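Local coordinates for MsStt7d protein (Micromonas, PDB 4IX3) that probably phosphorylates proteins with ATP, this chain being the catalytic kinase domain of a homolog of the algal state transition kinase Stt7, at residues Arg273-Ala276 against Asp277-Ala280; Leu63-Glu66 against Met67-Tyr71; Gly115-Val119 against Glu120-Arg124; Lys238-Ala242 against His243-Arg247. All coordinates share one frame; numbering follows the deposited sequence.

Contact 1: residues Arg273-Ala276 against Asp277-Ala280; sequences RFLA and DYKA
Phe274 and Tyr278, one helical turn apart, form the tightly packed side of this pair of turns. Both swing CG anti to the backbone N (chi1 174° and -179°), which sends the two rings off the same flank of the helix. Phe274 CE1 rests 3.9 Å from Tyr278 CB; the ring planes are within 18° of parallel but displaced, with 5.8 Å between centroids, so this is not a full stack. Leu275 joins more loosely, its CD2 lying 4.3 Å from CD2 of Tyr278. Beneath them run regular helical bonds, among them Tyr278 N to Phe274 O at 2.8 Å. This is helix 268-280 of the kinase C-lobe, and its apolar flank faces helix 246-261, where Leu258 meets Phe274, Cys255 meets Leu275 and Trp251 meets Tyr278. Large rings suit that buried flank, and tyrosine can also end in a polar group because its OH hydrogen-bonds to Met319 O and Gln316 OE1. The other side is wetter and looser. Arg273 NH1 and Asp277 OD2 stay 4.7 Å apart, and a water bridges them, accepting from NH1 at 2.7 Å and donating to OD2 at 2.8 Å. Tyr296 serves both residues, its OH hydrogen-bonding to Asp277 OD2 and its ring making a cation-pi contact with Arg273. Ala276 and Lys279 are exposed to solvent, where a small or a charged residue is at home.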
loop_
_atom_site.group_PDB
_atom_site.type_symbol
_atom_site.label_atom_id
_atom_site.label_comp_id
_atom_site.label_asym_id
_atom_site.label_seq_id
_atom_site.Cartn_x
_atom_site.Cartn_y
_atom_site.Cartn_z
ATOM N N ARG B 273 -14.731 17.710 -7.330
ATOM C CA ARG B 273 -15.920 18.354 -7.924
ATOM C C ARG B 273 -15.494 19.120 -9.180
ATOM O O ARG B 273 -16.143 19.052 -10.237
ATOM C CB ARG B 273 -16.566 19.345 -6.958
ATOM C CG ARG B 273 -17.758 20.061 -7.598
ATOM C CD ARG B 273 -18.765 20.463 -6.560
ATOM N NE ARG B 273 -18.373 21.677 -5.861
ATOM C CZ ARG B 273 -18.859 22.891 -6.103
ATOM N NH1 ARG B 273 -19.660 23.128 -7.134
ATOM N NH2 ARG B 273 -18.500 23.883 -5.302
ATOM N N PHE B 274 -14.426 19.920 -9.074
ATOM C CA PHE B 274 -13.949 20.661 -10.229
ATOM C C PHE B 274 -13.633 19.741 -11.393
ATOM O O PHE B 274 -14.061 19.994 -12.524
ATOM C CB PHE B 274 -12.719 21.519 -9.906
ATOM C CG PHE B 274 -12.119 22.183 -11.121
ATOM C CD1 PHE B 274 -11.214 21.495 -11.924
ATOM C CD2 PHE B 274 -12.609 23.392 -11.569
ATOM C CE1 PHE B 274 -10.675 22.063 -13.059
ATOM C CE2 PHE B 274 -12.075 23.963 -12.720
ATOM C CZ PHE B 274 -11.181 23.274 -13.506
ATOM N N LEU B 275 -12.885 18.667 -11.153
ATOM C CA LEU B 275 -12.454 17.822 -12.274
ATOM C C LEU B 275 -13.632 17.098 -12.930
ATOM O O LEU B 275 -13.601 16.853 -14.139
ATOM C CB LEU B 275 -11.381 16.814 -11.839
ATOM C CG LEU B 275 -10.027 17.486 -11.566
ATOM C CD1 LEU B 275 -9.082 16.446 -10.986
ATOM C CD2 LEU B 275 -9.425 18.124 -12.813
ATOM N N ALA B 276 -14.664 16.751 -12.163
ATOM C CA ALA B 276 -15.853 16.119 -12.726
ATOM C C ALA B 276 -16.544 17.101 -13.661
ATOM O O ALA B 276 -17.009 16.722 -14.743
ATOM C CB ALA B 276 -16.775 15.723 -11.595
ATOM N N ASP B 277 -16.642 18.363 -13.233
ATOM C CA ASP B 277 -17.291 19.379 -14.074
ATOM C C ASP B 277 -16.437 19.650 -15.310
ATOM O O ASP B 277 -16.968 19.825 -16.397
ATOM C CB ASP B 277 -17.484 20.679 -13.289
ATOM C CG ASP B 277 -18.768 20.680 -12.462
ATOM O OD1 ASP B 277 -19.716 19.932 -12.794
ATOM O OD2 ASP B 277 -18.822 21.433 -11.468
ATOM N N TYR B 278 -15.112 19.643 -15.134
ATOM C CA TYR B 278 -14.163 19.869 -16.227
ATOM C C TYR B 278 -14.293 18.798 -17.314
ATOM O O TYR B 278 -14.455 19.081 -18.516
ATOM C CB TYR B 278 -12.738 19.933 -15.648
ATOM C CG TYR B 278 -11.651 20.199 -16.673
ATOM C CD1 TYR B 278 -11.634 21.362 -17.452
ATOM C CD2 TYR B 278 -10.570 19.328 -16.784
ATOM C CE1 TYR B 278 -10.594 21.596 -18.349
ATOM C CE2 TYR B 278 -9.533 19.547 -17.671
ATOM C CZ TYR B 278 -9.537 20.699 -18.427
ATOM O OH TYR B 278 -8.520 20.959 -19.339
ATOM N N LYS B 279 -14.379 17.545 -16.870
ATOM C CA LYS B 279 -14.605 16.443 -17.784
ATOM C C LYS B 279 -15.957 16.602 -18.486
ATOM O O LYS B 279 -16.069 16.405 -19.702
ATOM C CB LYS B 279 -14.593 15.143 -16.970
ATOM C CG LYS B 279 -15.012 13.914 -17.765
ATOM C CD LYS B 279 -14.753 12.658 -16.939
ATOM C CE LYS B 279 -15.541 11.480 -17.494
ATOM N NZ LYS B 279 -15.241 11.312 -18.937
ATOM N N ALA B 280 -16.983 16.936 -17.705
ATOM C CA ALA B 280 -18.349 17.038 -18.236
ATOM C C ALA B 280 -18.459 18.110 -19.340
ATOM O O ALA B 280 -19.285 17.968 -20.231
ATOM C CB ALA B 280 -19.326 17.298 -17.093
HETATM O O HOH W 1 -20.533 21.814 -9.281
#

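Contact 2: residues Leu63-Glu66 against Met67-Tyr71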
loop_
_atom_site.group_PDB
_atom_site.type_symbol
_atom_site.label_atom_id
_atom_site.label_comp_id
_atom_site.label_asym_id
_atom_site.label_seq_id
_atom_site.Cartn_x
_atom_site.Cartn_y
_atom_site.Cartn_z
ATOM N N LEU B 63 11.331 -1.360 -4.356
ATOM C CA LEU B 63 12.251 -0.503 -3.626
ATOM C C LEU B 63 13.596 -0.448 -4.353
ATOM O O LEU B 63 14.250 0.612 -4.357
ATOM C CB LEU B 63 12.429 -1.009 -2.193
ATOM C CG LEU B 63 13.199 -0.087 -1.248
ATOM C CD1 LEU B 63 12.377 1.163 -0.928
ATOM C CD2 LEU B 63 13.527 -0.818 0.065
ATOM N N GLU B 64 14.040 -1.552 -4.951
ATOM C CA GLU B 64 15.272 -1.533 -5.730
ATOM C C GLU B 64 15.165 -0.600 -6.924
ATOM O O GLU B 64 16.127 0.105 -7.247
ATOM C CB GLU B 64 15.633 -2.934 -6.186
ATOM C CG GLU B 64 16.259 -3.746 -5.056
ATOM C CD GLU B 64 16.452 -5.207 -5.403
ATOM O OE1 GLU B 64 15.833 -5.704 -6.353
ATOM O OE2 GLU B 64 17.097 -5.881 -4.575
ATOM N N CYS B 65 14.016 -0.594 -7.590
ATOM C CA CYS B 65 13.826 0.349 -8.680
ATOM C C CYS B 65 13.850 1.790 -8.162
ATOM O O CYS B 65 14.482 2.684 -8.793
ATOM C CB CYS B 65 12.525 0.049 -9.397
ATOM S SG CYS B 65 12.464 0.843 -11.002
ATOM N N GLU B 66 13.134 2.074 -7.088
ATOM C CA GLU B 66 13.168 3.397 -6.487
ATOM C C GLU B 66 14.607 3.797 -6.163
ATOM O O GLU B 66 15.030 4.949 -6.379
ATOM C CB GLU B 66 12.315 3.428 -5.228
ATOM C CG GLU B 66 12.352 4.779 -4.549
ATOM C CD GLU B 66 11.325 4.918 -3.446
ATOM O OE1 GLU B 66 10.609 3.910 -3.196
ATOM O OE2 GLU B 66 11.280 5.987 -2.800
ATOM N N MET B 67 15.402 2.855 -5.671
ATOM C CA MET B 67 16.811 3.120 -5.398
ATOM C C MET B 67 17.551 3.496 -6.672
ATOM O O MET B 67 18.260 4.530 -6.656
ATOM C CB MET B 67 17.419 1.865 -4.766
ATOM C CG MET B 67 18.898 2.075 -4.469
ATOM S SD MET B 67 19.619 0.703 -3.477
ATOM C CE MET B 67 19.569 -0.616 -4.673
ATOM N N ASP B 68 17.410 2.687 -7.719
ATOM C CA ASP B 68 18.105 2.939 -8.977
ATOM C C ASP B 68 17.723 4.349 -9.514
ATOM O O ASP B 68 18.594 5.124 -10.001
ATOM C CB ASP B 68 17.720 1.915 -10.051
ATOM C CG ASP B 68 18.208 0.499 -9.752
ATOM O OD1 ASP B 68 19.159 0.340 -8.966
ATOM O OD2 ASP B 68 17.664 -0.458 -10.387
ATOM N N VAL B 69 16.425 4.659 -9.530
ATOM C CA VAL B 69 15.973 5.961 -10.075
ATOM C C VAL B 69 16.529 7.066 -9.180
ATOM O O VAL B 69 16.932 8.126 -9.700
ATOM C CB VAL B 69 14.426 6.020 -10.211
ATOM C CG1 VAL B 69 13.969 7.432 -10.582
ATOM C CG2 VAL B 69 13.936 4.977 -11.207
ATOM N N ASN B 70 16.588 6.895 -7.857
ATOM C CA ASN B 70 17.206 7.913 -6.992
ATOM C C ASN B 70 18.679 8.109 -7.291
ATOM O O ASN B 70 19.128 9.242 -7.309
ATOM C CB ASN B 70 17.034 7.581 -5.516
ATOM C CG ASN B 70 15.765 8.183 -4.942
ATOM O OD1 ASN B 70 15.768 9.340 -4.526
ATOM N ND2 ASN B 70 14.681 7.406 -4.914
ATOM N N TYR B 71 19.406 7.051 -7.614
ATOM C CA TYR B 71 20.806 7.254 -8.005
ATOM C C TYR B 71 20.857 8.028 -9.311
ATOM O O TYR B 71 21.712 8.902 -9.490
ATOM C CB TYR B 71 21.541 5.912 -8.149
ATOM C CG TYR B 71 22.027 5.356 -6.830
ATOM C CD1 TYR B 71 23.139 5.906 -6.196
ATOM C CD2 TYR B 71 21.453 4.226 -6.261
ATOM C CE1 TYR B 71 23.664 5.402 -5.000
ATOM C CE2 TYR B 71 21.984 3.683 -5.088
ATOM C CZ TYR B 71 23.045 4.282 -4.437
ATOM O OH TYR B 71 23.530 3.752 -3.262
HETATM O O HOH W 2 12.170 8.425 -3.628
#
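The amide of Asn70 and the carboxylate of Glu66 lie side by side, pointing the same way with their planes 28° apart. At the edge of the amide, ND2 donates to Glu66 O at 2.9 Å, the acceptor lying almost in the amide plane and the bond fairly straight at 163°. Seen from the acceptor, ND2 sits well above the carbonyl plane, while Asn70 N, the ordinary helical donor, arrives from the opposite face at 2.9 Å; one oxygen is thus gripped twice by one residue. A water links the two side chains, donating to Glu66 OE2 at 2.7 Å and accepting from Asn70 ND2 at 3.0 Å. Trp111 NE1 bonds to Asn70 OD1, so both ends of this buried amide are engaged. A leucine here would probably cost Glu66 O its second donor and deprive Trp111 NE1 and the water of a partner. Glu66 runs out straight, CG anti to the backbone N (chi1 178°), to Lys50, which binds ADP, in the salt bridge that links helix C to the ATP site in kinases. Asn70, in contact with Leu189, probably takes the place where most kinases have an apolar regulatory-spine residue. The polar choice suggests that hydrogen bonds, besides packing, help hold helix C to the strand carrying Trp111.

Contact 3: residues Gly115-Val119 against Glu120-Arg124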
loop_
_atom_site.group_PDB
_atom_site.type_symbol
_atom_site.label_atom_id
_atom_site.label_comp_id
_atom_site.label_asym_id
_atom_site.label_seq_id
_atom_site.Cartn_x
_atom_site.Cartn_y
_atom_site.Cartn_z
ATOM N N GLY B 115 12.310 19.042 5.213
ATOM C CA GLY B 115 11.398 19.876 5.952
ATOM C C GLY B 115 10.260 19.075 6.546
ATOM O O GLY B 115 9.829 18.066 6.011
ATOM N N GLU B 116 9.757 19.603 7.658
ATOM C CA GLU B 116 8.701 18.968 8.401
ATOM C C GLU B 116 7.302 19.017 7.797
ATOM O O GLU B 116 6.454 18.188 8.176
ATOM C CB GLU B 116 8.702 19.438 9.848
ATOM C CG GLU B 116 9.693 18.638 10.678
ATOM C CD GLU B 116 9.587 17.131 10.488
ATOM O OE1 GLU B 116 10.614 16.454 10.593
ATOM O OE2 GLU B 116 8.492 16.592 10.227
ATOM N N ASN B 117 7.176 19.831 6.756
ATOM C CA ASN B 117 5.990 20.388 6.111
ATOM C C ASN B 117 5.783 19.655 4.812
ATOM O O ASN B 117 6.759 19.150 4.263
ATOM C CB ASN B 117 6.228 21.898 5.727
ATOM C CG ASN B 117 7.256 22.122 4.574
ATOM O OD1 ASN B 117 6.934 21.975 3.369
ATOM N ND2 ASN B 117 8.455 22.596 4.920
ATOM N N THR B 118 4.561 19.380 4.351
ATOM C CA THR B 118 4.371 19.157 2.906
ATOM C C THR B 118 3.556 20.333 2.362
ATOM O O THR B 118 2.888 21.001 3.139
ATOM C CB THR B 118 3.576 17.854 2.612
ATOM O OG1 THR B 118 2.211 18.031 3.044
ATOM C CG2 THR B 118 4.181 16.655 3.336
ATOM N N VAL B 119 3.559 20.529 1.057
ATOM C CA VAL B 119 2.710 21.578 0.473
ATOM C C VAL B 119 1.223 21.286 0.718
ATOM O O VAL B 119 0.441 22.219 0.897
ATOM C CB VAL B 119 3.085 21.766 -0.999
ATOM C CG1 VAL B 119 2.036 22.648 -1.692
ATOM C CG2 VAL B 119 4.503 22.384 -1.068
ATOM N N GLU B 120 0.858 20.014 0.783
ATOM C CA GLU B 120 -0.538 19.684 1.103
ATOM C C GLU B 120 -0.899 20.242 2.469
ATOM O O GLU B 120 -1.949 20.899 2.633
ATOM C CB GLU B 120 -0.789 18.164 1.037
ATOM C CG GLU B 120 -2.228 17.783 1.397
ATOM C CD GLU B 120 -2.342 16.267 1.490
ATOM O OE1 GLU B 120 -1.999 15.720 2.561
ATOM O OE2 GLU B 120 -2.717 15.607 0.495
ATOM N N ALA B 121 -0.065 19.946 3.456
ATOM C CA ALA B 121 -0.401 20.372 4.816
ATOM C C ALA B 121 -0.368 21.901 4.926
ATOM O O ALA B 121 -1.258 22.502 5.545
ATOM C CB ALA B 121 0.548 19.703 5.821
ATOM N N LEU B 122 0.607 22.556 4.282
ATOM C CA LEU B 122 0.718 23.994 4.398
ATOM C C LEU B 122 -0.464 24.635 3.683
ATOM O O LEU B 122 -1.036 25.570 4.233
ATOM C CB LEU B 122 2.023 24.452 3.744
ATOM C CG LEU B 122 3.299 24.156 4.553
ATOM C CD1 LEU B 122 4.501 24.280 3.613
ATOM C CD2 LEU B 122 3.433 25.132 5.719
ATOM N N MET B 123 -0.792 24.186 2.474
ATOM C CA MET B 123 -1.857 24.853 1.719
ATOM C C MET B 123 -3.182 24.738 2.473
ATOM O O MET B 123 -3.969 25.691 2.433
ATOM C CB MET B 123 -1.982 24.324 0.295
ATOM C CG MET B 123 -2.674 22.979 0.136
ATOM S SD MET B 123 -2.541 22.407 -1.574
ATOM C CE MET B 123 -3.613 20.972 -1.395
ATOM N N ARG B 124 -3.402 23.624 3.159
ATOM C CA ARG B 124 -4.643 23.454 3.916
ATOM C C ARG B 124 -4.660 24.283 5.197
ATOM O O ARG B 124 -5.749 24.680 5.629
ATOM C CB ARG B 124 -4.934 21.973 4.154
ATOM C CG ARG B 124 -5.258 21.286 2.854
ATOM C CD ARG B 124 -5.424 19.774 2.975
ATOM N NE ARG B 124 -5.837 19.193 1.701
ATOM C CZ ARG B 124 -6.021 17.898 1.469
ATOM N NH1 ARG B 124 -5.705 17.006 2.400
ATOM N NH2 ARG B 124 -6.429 17.512 0.256
HETATM O O HOH W 3 0.804 15.824 3.757
#
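Thr118 OG1 takes the N-H of Ala121 at 3.0 Å in a nearly straight bond (166°), while Thr118 O accepts from Leu122 N at 3.0 Å. With chi1 at 69°, OG1 is set between the backbone N and the carbonyl carbon and turned toward the first turn of the helix. Beside it Asn117 lies across Leu122, whose CD1 touches Asn117 CB at 3.6 Å and OD1 at 3.4 Å. This is an N-cap: threonine supplies an acceptor to an amide that has no preceding turn to bond to. The helix, 119-125, is helix D of the kinase fold, entered just after the hinge where Ala112 and Glu114 bind ADP. A valine in place of Thr118 would probably keep the bulk but leave the Ala121 N-H without its acceptor, fraying the helix start. Farther out, a water lies 2.7 Å from Thr118 OG1 and donates to Glu120 OE1 at 3.0 Å, tying the cap to the second residue of the helix. Asn117 OD1 is fixed by Ala176 N, which orients the amide beside Leu122. On the buried flank, Leu122 packs on Leu130 and Ala133 of helix 127-133, and Val119 on Leu260 of helix 246-261.

Contact 4: residues Lys238-Ala242 against His243-Arg247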
loop_
_atom_site.group_PDB
_atom_site.type_symbol
_atom_site.label_atom_id
_atom_site.label_comp_id
_atom_site.label_asym_id
_atom_site.label_seq_id
_atom_site.Cartn_x
_atom_site.Cartn_y
_atom_site.Cartn_z
ATOM N N LYS B 238 11.240 6.458 -29.776
ATOM C CA LYS B 238 10.019 6.525 -30.556
ATOM C C LYS B 238 8.773 6.543 -29.671
ATOM O O LYS B 238 7.883 7.386 -29.880
ATOM C CB LYS B 238 9.970 5.367 -31.559
ATOM C CG LYS B 238 8.866 5.486 -32.597
ATOM C CD LYS B 238 9.006 4.424 -33.672
ATOM C CE LYS B 238 7.711 3.628 -33.834
ATOM N NZ LYS B 238 7.526 2.550 -32.810
ATOM N N LEU B 239 8.747 5.690 -28.640
ATOM C CA LEU B 239 7.633 5.640 -27.685
ATOM C C LEU B 239 7.504 6.933 -26.893
ATOM O O LEU B 239 6.387 7.373 -26.586
ATOM C CB LEU B 239 7.737 4.423 -26.739
ATOM C CG LEU B 239 7.753 3.000 -27.308
ATOM C CD1 LEU B 239 8.994 2.907 -28.162
ATOM C CD2 LEU B 239 7.826 1.967 -26.197
ATOM N N TRP B 240 8.647 7.495 -26.503
ATOM C CA TRP B 240 8.636 8.799 -25.838
ATOM C C TRP B 240 7.901 9.874 -26.611
ATOM O O TRP B 240 7.008 10.565 -26.089
ATOM C CB TRP B 240 10.076 9.254 -25.540
ATOM C CG TRP B 240 10.139 10.558 -24.797
ATOM C CD1 TRP B 240 10.302 11.836 -25.319
ATOM C CD2 TRP B 240 10.109 10.727 -23.336
ATOM N NE1 TRP B 240 10.341 12.767 -24.304
ATOM C CE2 TRP B 240 10.236 12.176 -23.086
ATOM C CE3 TRP B 240 10.064 9.850 -22.245
ATOM C CZ2 TRP B 240 10.304 12.703 -21.785
ATOM C CZ3 TRP B 240 10.081 10.392 -20.965
ATOM C CH2 TRP B 240 10.195 11.782 -20.728
ATOM N N GLU B 241 8.232 9.937 -27.895
ATOM C CA GLU B 241 7.646 10.922 -28.788
ATOM C C GLU B 241 6.190 10.607 -29.129
ATOM O O GLU B 241 5.363 11.505 -29.159
ATOM C CB GLU B 241 8.482 11.047 -30.060
ATOM C CG GLU B 241 9.942 11.424 -29.833
ATOM C CD GLU B 241 10.149 12.834 -29.296
ATOM O OE1 GLU B 241 9.373 13.754 -29.640
ATOM O OE2 GLU B 241 11.120 13.036 -28.534
ATOM N N ALA B 242 5.860 9.332 -29.320
ATOM C CA ALA B 242 4.522 8.895 -29.702
ATOM C C ALA B 242 3.500 8.905 -28.563
ATOM O O ALA B 242 2.361 9.363 -28.714
ATOM C CB ALA B 242 4.623 7.506 -30.314
ATOM N N HIS B 243 3.912 8.454 -27.387
ATOM C CA HIS B 243 2.959 8.291 -26.301
ATOM C C HIS B 243 3.142 9.312 -25.199
ATOM O O HIS B 243 2.263 9.431 -24.329
ATOM C CB HIS B 243 3.040 6.872 -25.726
ATOM C CG HIS B 243 2.810 5.792 -26.753
ATOM N ND1 HIS B 243 1.682 5.710 -27.505
ATOM C CD2 HIS B 243 3.618 4.718 -27.146
ATOM C CE1 HIS B 243 1.765 4.633 -28.329
ATOM N NE2 HIS B 243 2.950 4.035 -28.111
ATOM N N LYS B 244 4.255 10.061 -25.217
ATOM C CA LYS B 244 4.371 11.230 -24.347
ATOM C C LYS B 244 4.080 10.956 -22.867
ATOM O O LYS B 244 3.217 11.600 -22.232
ATOM C CB LYS B 244 3.480 12.398 -24.819
ATOM C CG LYS B 244 3.721 12.782 -26.269
ATOM C CD LYS B 244 2.939 14.039 -26.607
ATOM C CE LYS B 244 3.432 14.748 -27.846
ATOM N NZ LYS B 244 3.854 13.939 -29.009
ATOM N N PRO B 245 4.793 9.967 -22.284
ATOM C CA PRO B 245 4.527 9.609 -20.897
ATOM C C PRO B 245 4.779 10.754 -19.923
ATOM O O PRO B 245 4.150 10.812 -18.852
ATOM C CB PRO B 245 5.498 8.458 -20.632
ATOM C CG PRO B 245 6.619 8.686 -21.630
ATOM C CD PRO B 245 5.926 9.235 -22.865
ATOM N N ASP B 246 5.639 11.712 -20.302
ATOM C CA ASP B 246 5.869 12.894 -19.467
ATOM C C ASP B 246 4.609 13.732 -19.254
ATOM O O ASP B 246 4.517 14.467 -18.289
ATOM C CB ASP B 246 6.997 13.754 -20.060
ATOM C CG ASP B 246 6.695 14.169 -21.483
ATOM O OD1 ASP B 246 6.729 15.389 -21.741
ATOM O OD2 ASP B 246 6.465 13.280 -22.337
ATOM N N ARG B 247 3.700 13.661 -20.234
ATOM C CA ARG B 247 2.415 14.389 -20.129
ATOM C C ARG B 247 1.538 13.838 -19.005
ATOM O O ARG B 247 0.635 14.541 -18.533
ATOM C CB ARG B 247 1.655 14.410 -21.457
ATOM C CG ARG B 247 1.966 15.638 -22.298
ATOM C CD ARG B 247 3.444 15.892 -22.582
ATOM N NE ARG B 247 3.564 16.824 -23.696
ATOM C CZ ARG B 247 4.608 16.897 -24.516
ATOM N NH1 ARG B 247 5.723 16.220 -24.238
ATOM N NH2 ARG B 247 4.557 17.661 -25.599
HETATM O O HOH W 4 7.145 13.311 -24.944
#
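Trp240 O is gripped by two donors: Lys244 N at 2.9 Å, well above the carbonyl plane, and a water at 3.0 Å. That water also donates to Asp246 OD2 at 2.7 Å and sits over the same indole face as the carboxylate, whose plane is only 13° from that of the ring. OD2 lies 3.9 Å from Trp240 CZ2, toward the rim, while Pro245 CG comes obliquely to CE3 at 3.7 Å. The indole, CG anti to the backbone N (chi1 -177°), thus roofs the turn that follows its own helix. Lys244 closes the helix end a second way, its NZ doubling back to Glu241 O at 2.9 Å, a role that suits a long, flexible cation beside a carbonyl of the last helical turn. On another side, the methyl of Ala242 makes a CH-pi contact over the His243 ring. Asp246 OD1 pairs with Arg247 NH1 at 2.8 Å through its syn lone pair, and His160 of helix 141-161 touches both Trp240 and Asp246. Lys244, with positive phi (52°), breaks helix 236-243, and Pro245, which has no N-H to offer, follows it. The result is a short turn joining two helices, the second of them helix F, the central helix of the kinase C-lobe.

Overall arrangement
Contact 2 is the most buried and the one in the N-lobe, on helix C beside the ATP site; the other three, partly buried, belong to the C-lobe. Contact 3 caps helix D just past the hinge, whereas contact 1 and contact 4 lie away from the annotated sites. Helix 246-261 connects these three: contact 4 leads into its start, residues farther along it back contact 1, and its last turn backs contact 3. Chemistry follows place: buried amide and carboxylate bonds in contact 2, aromatic packing beside a water-bridged charged pair in contact 1, an N-cap in contact 3, and in contact 4 a lysine and a water bonded to carbonyls at a helix end.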